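Local coordinates for putative tetR-family transcriptional regulatory protein (Streptomyces coelicolor, PDB 2DG8) that probably represses or otherwise regulates transcription as a TetR-family dimer, binding DNA through N-terminal helix-turn-helix domains and perhaps sensing a ligand with its C-terminal helices, at residues Asp81-Arg86 with Lys137-Pro141; Ala90-His94 with His165-Leu171; Ser131-Leu135 with Ala144-Asp148. One frame throughout, in Å; residues are numbered along the deposited sequence.

Contact 1: residues Asp81-Arg86 with Lys137-Pro141; sequences DRDEAR and KHFDP
The methyl group of Ala85 lies over one face of the His138 imidazole, off toward the rim, in a CH-pi contact with CB 3.9 Å from the ring centroid and 27° from its normal. The side chain of Phe139 sets out at a slant to helix 82-98, but with CG anti to its carbonyl carbon (chi1 -54°) the far end of the ring swings in, and its CZ stops 3.9 Å from Ala85 CB. One small methyl thus serves two aromatic rings; alanine suits the place because its short side chain lets both come close to the helix. Arg86 adds its aliphatic part: its CG meets the edge of the Phe139 ring at CZ, 4.0 Å away and near the ring plane, while the guanidinium stands at 71° to that ring. Polar ends find partners away from the rings. His138 NE2 is hydrogen-bonded to Ala79 O, which helps set the rotation of the imidazole; Arg86 NE hydrogen-bonds to Thr178 OG1, and Arg86 NH2 makes a long salt bridge to Asp83 OD1 of its own helix (3.6 Å). Asp81 is the N-cap, its OD2 accepting from Glu84 N. Within the all-helical TetR-like C-terminal domain, the contact sets the first turn of helix 82-98 against the loop joining helix 121-135 to helix 141-159, with Thr178, beyond helix 167-177, touching Phe139 as well.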
loop_
_atom_site.group_PDB
_atom_site.type_symbol
_atom_site.label_atom_id
_atom_site.label_comp_id
_atom_site.label_asym_id
_atom_site.label_seq_id
_atom_site.Cartn_x
_atom_site.Cartn_y
_atom_site.Cartn_z
ATOM N N ASP A 81 9.419 -6.417 27.387
ATOM C CA ASP A 81 8.510 -5.409 27.924
ATOM C C ASP A 81 8.129 -4.385 26.860
ATOM O O ASP A 81 8.535 -4.512 25.703
ATOM C CB ASP A 81 9.180 -4.689 29.090
ATOM C CG ASP A 81 10.640 -4.383 28.811
ATOM O OD1 ASP A 81 11.500 -5.220 29.158
ATOM O OD2 ASP A 81 10.928 -3.316 28.227
ATOM N N ARG A 82 7.356 -3.372 27.256
ATOM C CA ARG A 82 6.935 -2.317 26.333
ATOM C C ARG A 82 8.138 -1.702 25.625
ATOM O O ARG A 82 8.156 -1.581 24.401
ATOM C CB ARG A 82 6.215 -1.174 27.063
ATOM C CG ARG A 82 4.850 -1.461 27.668
ATOM C CD ARG A 82 4.269 -0.143 28.203
ATOM N NE ARG A 82 5.287 0.658 28.893
ATOM C CZ ARG A 82 5.135 1.930 29.263
ATOM N NH1 ARG A 82 6.121 2.564 29.879
ATOM N NH2 ARG A 82 4.002 2.573 29.014
ATOM N N ASP A 83 9.134 -1.293 26.409
ATOM C CA ASP A 83 10.322 -0.666 25.857
ATOM C C ASP A 83 10.992 -1.489 24.771
ATOM O O ASP A 83 11.347 -0.949 23.725
ATOM C CB ASP A 83 11.332 -0.344 26.961
ATOM C CG ASP A 83 10.931 0.873 27.787
ATOM O OD1 ASP A 83 10.560 1.912 27.193
ATOM O OD2 ASP A 83 11.000 0.795 29.033
ATOM N N GLU A 84 11.176 -2.785 25.008
ATOM C CA GLU A 84 11.808 -3.629 24.000
ATOM C C GLU A 84 10.854 -3.801 22.822
ATOM O O GLU A 84 11.283 -3.858 21.677
ATOM C CB GLU A 84 12.177 -4.999 24.576
ATOM C CG GLU A 84 13.105 -4.944 25.781
ATOM C CD GLU A 84 13.830 -6.260 26.031
ATOM O OE1 GLU A 84 13.215 -7.336 25.858
ATOM O OE2 GLU A 84 15.019 -6.215 26.414
ATOM N N ALA A 85 9.559 -3.864 23.112
ATOM C CA ALA A 85 8.548 -4.011 22.073
ATOM C C ALA A 85 8.593 -2.824 21.114
ATOM O O ALA A 85 8.580 -3.004 19.898
ATOM C CB ALA A 85 7.165 -4.119 22.693
ATOM N N ARG A 86 8.645 -1.614 21.669
ATOM C CA ARG A 86 8.694 -0.406 20.853
ATOM C C ARG A 86 9.931 -0.435 19.967
ATOM O O ARG A 86 9.873 -0.087 18.785
ATOM C CB ARG A 86 8.741 0.849 21.736
ATOM C CG ARG A 86 7.525 1.050 22.617
ATOM C CD ARG A 86 7.606 2.377 23.363
ATOM N NE ARG A 86 6.382 2.668 24.112
ATOM C CZ ARG A 86 6.192 2.382 25.400
ATOM N NH1 ARG A 86 5.038 2.690 25.981
ATOM N NH2 ARG A 86 7.155 1.802 26.110
ATOM N N LYS A 137 0.405 -8.582 22.582
ATOM C CA LYS A 137 1.150 -9.293 23.606
ATOM C C LYS A 137 1.918 -8.256 24.424
ATOM O O LYS A 137 2.502 -8.575 25.461
ATOM C CB LYS A 137 2.130 -10.287 22.981
ATOM C CG LYS A 137 1.471 -11.484 22.321
ATOM C CD LYS A 137 2.519 -12.431 21.748
ATOM C CE LYS A 137 1.879 -13.540 20.919
ATOM N NZ LYS A 137 2.921 -14.435 20.329
ATOM N N HIS A 138 1.907 -7.008 23.959
ATOM C CA HIS A 138 2.615 -5.942 24.656
ATOM C C HIS A 138 1.796 -4.677 24.863
ATOM O O HIS A 138 2.063 -3.915 25.786
ATOM C CB HIS A 138 3.899 -5.571 23.909
ATOM C CG HIS A 138 4.855 -6.710 23.733
ATOM N ND1 HIS A 138 4.787 -7.581 22.667
ATOM C CD2 HIS A 138 5.914 -7.106 24.477
ATOM C CE1 HIS A 138 5.766 -8.464 22.761
ATOM N NE2 HIS A 138 6.465 -8.196 23.850
ATOM N N PHE A 139 0.812 -4.444 24.000
ATOM C CA PHE A 139 -0.017 -3.249 24.100
ATOM C C PHE A 139 -1.488 -3.620 24.142
ATOM O O PHE A 139 -1.870 -4.700 23.688
ATOM C CB PHE A 139 0.232 -2.333 22.896
ATOM C CG PHE A 139 1.682 -1.981 22.686
ATOM C CD1 PHE A 139 2.282 -0.967 23.426
ATOM C CD2 PHE A 139 2.457 -2.693 21.774
ATOM C CE1 PHE A 139 3.634 -0.669 23.262
ATOM C CE2 PHE A 139 3.808 -2.404 21.603
ATOM C CZ PHE A 139 4.397 -1.392 22.349
ATOM N N ASP A 140 -2.309 -2.720 24.680
ATOM C CA ASP A 140 -3.747 -2.951 24.760
ATOM C C ASP A 140 -4.320 -3.007 23.339
ATOM O O ASP A 140 -3.694 -2.520 22.395
ATOM C CB ASP A 140 -4.421 -1.839 25.578
ATOM C CG ASP A 140 -4.350 -0.480 24.905
ATOM O OD1 ASP A 140 -5.117 -0.242 23.947
ATOM O OD2 ASP A 140 -3.531 0.357 25.339
ATOM N N PRO A 141 -5.512 -3.607 23.171
ATOM C CA PRO A 141 -6.183 -3.745 21.871
ATOM C C PRO A 141 -6.267 -2.469 21.036
ATOM O O PRO A 141 -5.986 -2.483 19.841
ATOM C CB PRO A 141 -7.563 -4.264 22.250
ATOM C CG PRO A 141 -7.280 -5.081 23.477
ATOM C CD PRO A 141 -6.343 -4.181 24.244
#

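Contact 2: residues Ala90-His94 with His165-Leu171; sequences ADLVH and HGRALTL
Hydrogen bonding centres on Thr170 OG1, which His94 reaches from across the contact with NE2, 2.9 Å away and at the edge of the imidazole. His165 NE2 lies 2.7 Å from the same Thr170 OG1, and this hydroxyl too sits near the plane of its ring. Either partner could be the donor in each pair, so threonine, able both to give and to accept, fits well between two histidines; if either were protonated, the other would probably be harder to charge. With OG1 beside the backbone N (chi1 -64°) and CG2 anti to it, the two branches share the work: OG1 goes to His94, CG2 to Ala90 and Val93.

The charged part is a salt bridge between Arg167 and Asp91. The arginine chain, extended from CG to NE, carries the guanidinium along to the carboxylate, whose plane is tilted 37° from its own. Arg167 NH2 and Asp91 OD2 are modelled at 2.4 Å, too short to be taken literally, and Arg167 NH1 also pairs with Glu87.

Van der Waals contacts complete the interface. Ala90 CB sits over one face of the Arg167 guanidinium, 3.6 Å from NH2, its small methyl leaving room for that flat group; it also makes an apolar contact with Leu171 CD1 at 3.9 Å. Val93 CG1 and Thr170 CG2 meet tip to tip at 4.0 Å. In the TetR-like C-terminal domain, helix 82-98 here meets the start of helix 167-177 at 124°, the segment axes approaching to 9.8 Å, with Leu154 of helix 141-159 packed on Val93 and Thr170, and His165 reaching Arg145 of the second subunit.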
loop_
_atom_site.group_PDB
_atom_site.type_symbol
_atom_site.label_atom_id
_atom_site.label_comp_id
_atom_site.label_asym_id
_atom_site.label_seq_id
_atom_site.Cartn_x
_atom_site.Cartn_y
_atom_site.Cartn_z
ATOM N N ALA A 90 10.356 -0.855 15.724
ATOM C CA ALA A 90 11.157 0.001 14.855
ATOM C C ALA A 90 11.950 -0.896 13.924
ATOM O O ALA A 90 12.069 -0.623 12.725
ATOM C CB ALA A 90 12.109 0.888 15.686
ATOM N N ASP A 91 12.492 -1.969 14.489
ATOM C CA ASP A 91 13.275 -2.928 13.720
ATOM C C ASP A 91 12.397 -3.551 12.650
ATOM O O ASP A 91 12.819 -3.745 11.508
ATOM C CB ASP A 91 13.809 -4.038 14.639
ATOM C CG ASP A 91 14.847 -3.536 15.613
ATOM O OD1 ASP A 91 15.146 -4.257 16.587
ATOM O OD2 ASP A 91 15.371 -2.427 15.399
ATOM N N LEU A 92 11.171 -3.872 13.038
ATOM C CA LEU A 92 10.214 -4.494 12.133
ATOM C C LEU A 92 9.951 -3.565 10.948
ATOM O O LEU A 92 9.985 -3.988 9.800
ATOM C CB LEU A 92 8.903 -4.749 12.869
ATOM C CG LEU A 92 8.056 -5.995 12.616
ATOM C CD1 LEU A 92 6.660 -5.725 13.163
ATOM C CD2 LEU A 92 7.984 -6.336 11.143
ATOM N N VAL A 93 9.674 -2.298 11.244
ATOM C CA VAL A 93 9.387 -1.317 10.210
ATOM C C VAL A 93 10.520 -1.177 9.206
ATOM O O VAL A 93 10.279 -1.164 8.001
ATOM C CB VAL A 93 9.099 0.073 10.816
ATOM C CG1 VAL A 93 9.197 1.145 9.732
ATOM C CG2 VAL A 93 7.707 0.085 11.439
ATOM N N HIS A 94 11.754 -1.060 9.694
ATOM C CA HIS A 94 12.873 -0.910 8.774
ATOM C C HIS A 94 13.154 -2.178 7.969
ATOM O O HIS A 94 13.444 -2.117 6.772
ATOM C CB HIS A 94 14.114 -0.424 9.530
ATOM C CG HIS A 94 14.037 1.026 9.911
ATOM N ND1 HIS A 94 15.021 1.933 9.583
ATOM C CD2 HIS A 94 13.060 1.739 10.518
ATOM C CE1 HIS A 94 14.651 3.141 9.963
ATOM N NE2 HIS A 94 13.463 3.053 10.534
ATOM N N HIS A 165 13.146 7.997 5.735
ATOM C CA HIS A 165 13.422 8.609 7.029
ATOM C C HIS A 165 14.224 7.623 7.881
ATOM O O HIS A 165 14.300 6.435 7.562
ATOM C CB HIS A 165 12.118 9.026 7.735
ATOM C CG HIS A 165 11.265 7.880 8.198
ATOM N ND1 HIS A 165 10.052 7.572 7.616
ATOM C CD2 HIS A 165 11.431 6.991 9.206
ATOM C CE1 HIS A 165 9.508 6.548 8.248
ATOM N NE2 HIS A 165 10.324 6.176 9.218
ATOM N N GLY A 166 14.823 8.115 8.960
ATOM C CA GLY A 166 15.631 7.258 9.813
ATOM C C GLY A 166 14.914 6.635 10.992
ATOM O O GLY A 166 13.749 6.930 11.242
ATOM N N ARG A 167 15.634 5.795 11.734
ATOM C CA ARG A 167 15.086 5.087 12.894
ATOM C C ARG A 167 14.615 5.993 14.040
ATOM O O ARG A 167 13.619 5.690 14.690
ATOM C CB ARG A 167 16.119 4.079 13.423
ATOM C CG ARG A 167 15.593 3.113 14.482
ATOM C CD ARG A 167 16.738 2.437 15.239
ATOM N NE ARG A 167 16.290 1.698 16.420
ATOM C CZ ARG A 167 15.706 0.504 16.373
ATOM N NH1 ARG A 167 15.323 -0.109 17.486
ATOM N NH2 ARG A 167 15.515 -0.083 15.201
ATOM N N ALA A 168 15.316 7.099 14.291
ATOM C CA ALA A 168 14.903 7.995 15.373
ATOM C C ALA A 168 13.475 8.484 15.130
ATOM O O ALA A 168 12.648 8.510 16.040
ATOM C CB ALA A 168 15.860 9.187 15.476
ATOM N N LEU A 169 13.189 8.872 13.894
ATOM C CA LEU A 169 11.859 9.336 13.525
ATOM C C LEU A 169 10.864 8.181 13.659
ATOM O O LEU A 169 9.744 8.372 14.110
ATOM C CB LEU A 169 11.879 9.864 12.083
ATOM C CG LEU A 169 10.650 10.568 11.498
ATOM C CD1 LEU A 169 9.568 9.551 11.180
ATOM C CD2 LEU A 169 10.157 11.622 12.467
ATOM N N THR A 170 11.275 6.981 13.263
ATOM C CA THR A 170 10.405 5.816 13.367
ATOM C C THR A 170 10.120 5.517 14.846
ATOM O O THR A 170 8.979 5.299 15.243
ATOM C CB THR A 170 11.045 4.551 12.717
ATOM O OG1 THR A 170 11.211 4.753 11.302
ATOM C CG2 THR A 170 10.138 3.324 12.936
ATOM N N LEU A 171 11.164 5.532 15.660
ATOM C CA LEU A 171 11.013 5.240 17.074
ATOM C C LEU A 171 10.132 6.260 17.787
ATOM O O LEU A 171 9.351 5.900 18.661
ATOM C CB LEU A 171 12.389 5.170 17.731
ATOM C CG LEU A 171 12.427 4.458 19.078
ATOM C CD1 LEU A 171 11.938 3.008 18.927
ATOM C CD2 LEU A 171 13.853 4.500 19.610
#

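Contact 3: residues Ser131-Leu135 with Ala144-Asp148; sequences SRVHL and ARQLD
Leu135 packs on Ala144 where two successive helices of the TetR-like C-terminal domain, joined by a short loop, cross as a helix-loop-helix corner, their segments running at 122° to each other with axes 9.3 Å apart. Apolar contact is carried by Leu135. Leu135 CB meets Ala144 CB at 4.0 Å, a small residue allowing close approach near the turn. Leu135 CG rests against Leu147 CD2. Leu135 CD2 lies 3.9 Å from Asp148 CB, and those two side chains cross at about a right angle.

The charged part is built round Arg132 and Arg145. Both chains bend at chi3, and their guanidinium groups stack face on face with centres 3.7 Å apart and planes at 29°. Arg132 NH1 and Arg145 NH2 come within 3.1 Å; both are donors and cannot bond to each other. Stacking leaves the in-plane N-H groups able to seek other partners, as Arg132 NH2 does with a water at its edge. The carboxylate of Asp148 would probably offset part of the positive charge, though it does not touch the guanidinium of Arg132. Arginine suits both places because its long chain reaches from one helix toward the other and ends in a flat group that can stack.

Asp148 carries CG anti to its backbone N (chi1 -162°), which brings the carboxylate toward helix 121-135. There its OD2 lies 3.7 Å from Ser131 CB; the serine hydroxyl itself turns back to Trp127 O. Phe72 of helix 53-77 packs on both Ser131 and Asp148, and His157 of the second subunit also packs on Asp148. The water links Asp148 to Arg132, donating to Asp148 OD1 at 2.7 Å and accepting from Arg132 NH2 at 3.0 Å.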
loop_
_atom_site.group_PDB
_atom_site.type_symbol
_atom_site.label_atom_id
_atom_site.label_comp_id
_atom_site.label_asym_id
_atom_site.label_seq_id
_atom_site.Cartn_x
_atom_site.Cartn_y
_atom_site.Cartn_z
ATOM N N SER A 131 -1.612 -9.863 12.869
ATOM C CA SER A 131 -0.567 -8.896 13.195
ATOM C C SER A 131 -0.888 -8.331 14.577
ATOM O O SER A 131 -0.030 -8.273 15.462
ATOM C CB SER A 131 -0.563 -7.751 12.179
ATOM O OG SER A 131 -0.283 -8.222 10.877
ATOM N N ARG A 132 -2.144 -7.932 14.757
ATOM C CA ARG A 132 -2.583 -7.351 16.017
ATOM C C ARG A 132 -2.437 -8.306 17.192
ATOM O O ARG A 132 -2.170 -7.877 18.312
ATOM C CB ARG A 132 -4.037 -6.876 15.914
ATOM C CG ARG A 132 -4.246 -5.724 14.940
ATOM C CD ARG A 132 -5.552 -4.986 15.242
ATOM N NE ARG A 132 -6.708 -5.880 15.283
ATOM C CZ ARG A 132 -7.411 -6.256 14.219
ATOM N NH1 ARG A 132 -8.443 -7.075 14.365
ATOM N NH2 ARG A 132 -7.092 -5.804 13.010
ATOM N N VAL A 133 -2.606 -9.599 16.943
ATOM C CA VAL A 133 -2.470 -10.572 18.016
ATOM C C VAL A 133 -1.089 -10.407 18.655
ATOM O O VAL A 133 -0.974 -10.173 19.861
ATOM C CB VAL A 133 -2.644 -12.025 17.492
ATOM C CG1 VAL A 133 -2.363 -13.021 18.605
ATOM C CG2 VAL A 133 -4.067 -12.225 16.970
ATOM N N HIS A 134 -0.039 -10.505 17.844
ATOM C CA HIS A 134 1.320 -10.366 18.364
ATOM C C HIS A 134 1.575 -8.997 18.977
ATOM O O HIS A 134 2.378 -8.864 19.897
ATOM C CB HIS A 134 2.345 -10.628 17.267
ATOM C CG HIS A 134 2.282 -12.017 16.709
ATOM N ND1 HIS A 134 1.717 -12.300 15.486
ATOM C CD2 HIS A 134 2.662 -13.203 17.237
ATOM C CE1 HIS A 134 1.748 -13.607 15.283
ATOM N NE2 HIS A 134 2.315 -14.175 16.331
ATOM N N LEU A 135 0.893 -7.981 18.466
ATOM C CA LEU A 135 1.064 -6.632 18.979
ATOM C C LEU A 135 0.408 -6.538 20.354
ATOM O O LEU A 135 0.914 -5.863 21.251
ATOM C CB LEU A 135 0.428 -5.630 18.020
ATOM C CG LEU A 135 1.245 -4.625 17.202
ATOM C CD1 LEU A 135 2.688 -5.050 16.941
ATOM C CD2 LEU A 135 0.487 -4.415 15.921
ATOM N N ALA A 144 -2.801 -1.274 19.953
ATOM C CA ALA A 144 -2.304 -2.285 19.028
ATOM C C ALA A 144 -2.881 -2.049 17.633
ATOM O O ALA A 144 -2.191 -2.243 16.632
ATOM C CB ALA A 144 -2.669 -3.670 19.519
ATOM N N ARG A 145 -4.141 -1.628 17.569
ATOM C CA ARG A 145 -4.783 -1.366 16.289
ATOM C C ARG A 145 -4.214 -0.089 15.672
ATOM O O ARG A 145 -3.910 -0.049 14.476
ATOM C CB ARG A 145 -6.298 -1.229 16.460
ATOM C CG ARG A 145 -7.040 -1.056 15.139
ATOM C CD ARG A 145 -8.552 -1.090 15.323
ATOM N NE ARG A 145 -9.069 -2.436 15.561
ATOM C CZ ARG A 145 -9.552 -3.239 14.609
ATOM N NH1 ARG A 145 -9.585 -2.839 13.342
ATOM N NH2 ARG A 145 -10.019 -4.440 14.929
ATOM N N GLN A 146 -4.082 0.957 16.487
ATOM C CA GLN A 146 -3.523 2.217 16.003
ATOM C C GLN A 146 -2.074 1.984 15.549
ATOM O O GLN A 146 -1.636 2.506 14.518
ATOM C CB GLN A 146 -3.554 3.279 17.111
ATOM C CG GLN A 146 -4.940 3.525 17.699
ATOM C CD GLN A 146 -4.923 4.468 18.895
ATOM O OE1 GLN A 146 -5.753 4.348 19.799
ATOM N NE2 GLN A 146 -3.991 5.419 18.901
ATOM N N LEU A 147 -1.344 1.185 16.320
ATOM C CA LEU A 147 0.049 0.884 16.014
ATOM C C LEU A 147 0.211 0.109 14.707
ATOM O O LEU A 147 1.136 0.377 13.934
ATOM C CB LEU A 147 0.682 0.102 17.172
ATOM C CG LEU A 147 2.161 -0.253 17.040
ATOM C CD1 LEU A 147 2.974 0.986 16.624
ATOM C CD2 LEU A 147 2.654 -0.820 18.372
ATOM N N ASP A 148 -0.685 -0.840 14.452
ATOM C CA ASP A 148 -0.615 -1.629 13.219
ATOM C C ASP A 148 -0.767 -0.715 12.008
ATOM O O ASP A 148 -0.111 -0.916 10.986
ATOM C CB ASP A 148 -1.711 -2.701 13.176
ATOM C CG ASP A 148 -1.409 -3.806 12.158
ATOM O OD1 ASP A 148 -2.362 -4.391 11.592
ATOM O OD2 ASP A 148 -0.212 -4.096 11.931
HETATM O O HOH W 1 -4.910 -3.797 12.331
#

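In the fold
All three contacts belong to the C-terminal helical domain. Contact 3 is the most buried, whereas contacts 1 and 2 are partly buried and lie farther from the chain's centre. Contacts 1 and 2 share helix 82-98, its first turn in one and its middle in the other, and touch through Arg86 and Leu171. Contact 1 meets contact 3 where Phe139 packs on Leu147, which makes the two contacts continuous at that point. The chemistry of the three differs: aromatic rings round a methyl in contact 1, direct polar bonds in contact 2, and stacked arginines with a water-mediated link in contact 3. Contacts 2 and 3 both reach the second subunit.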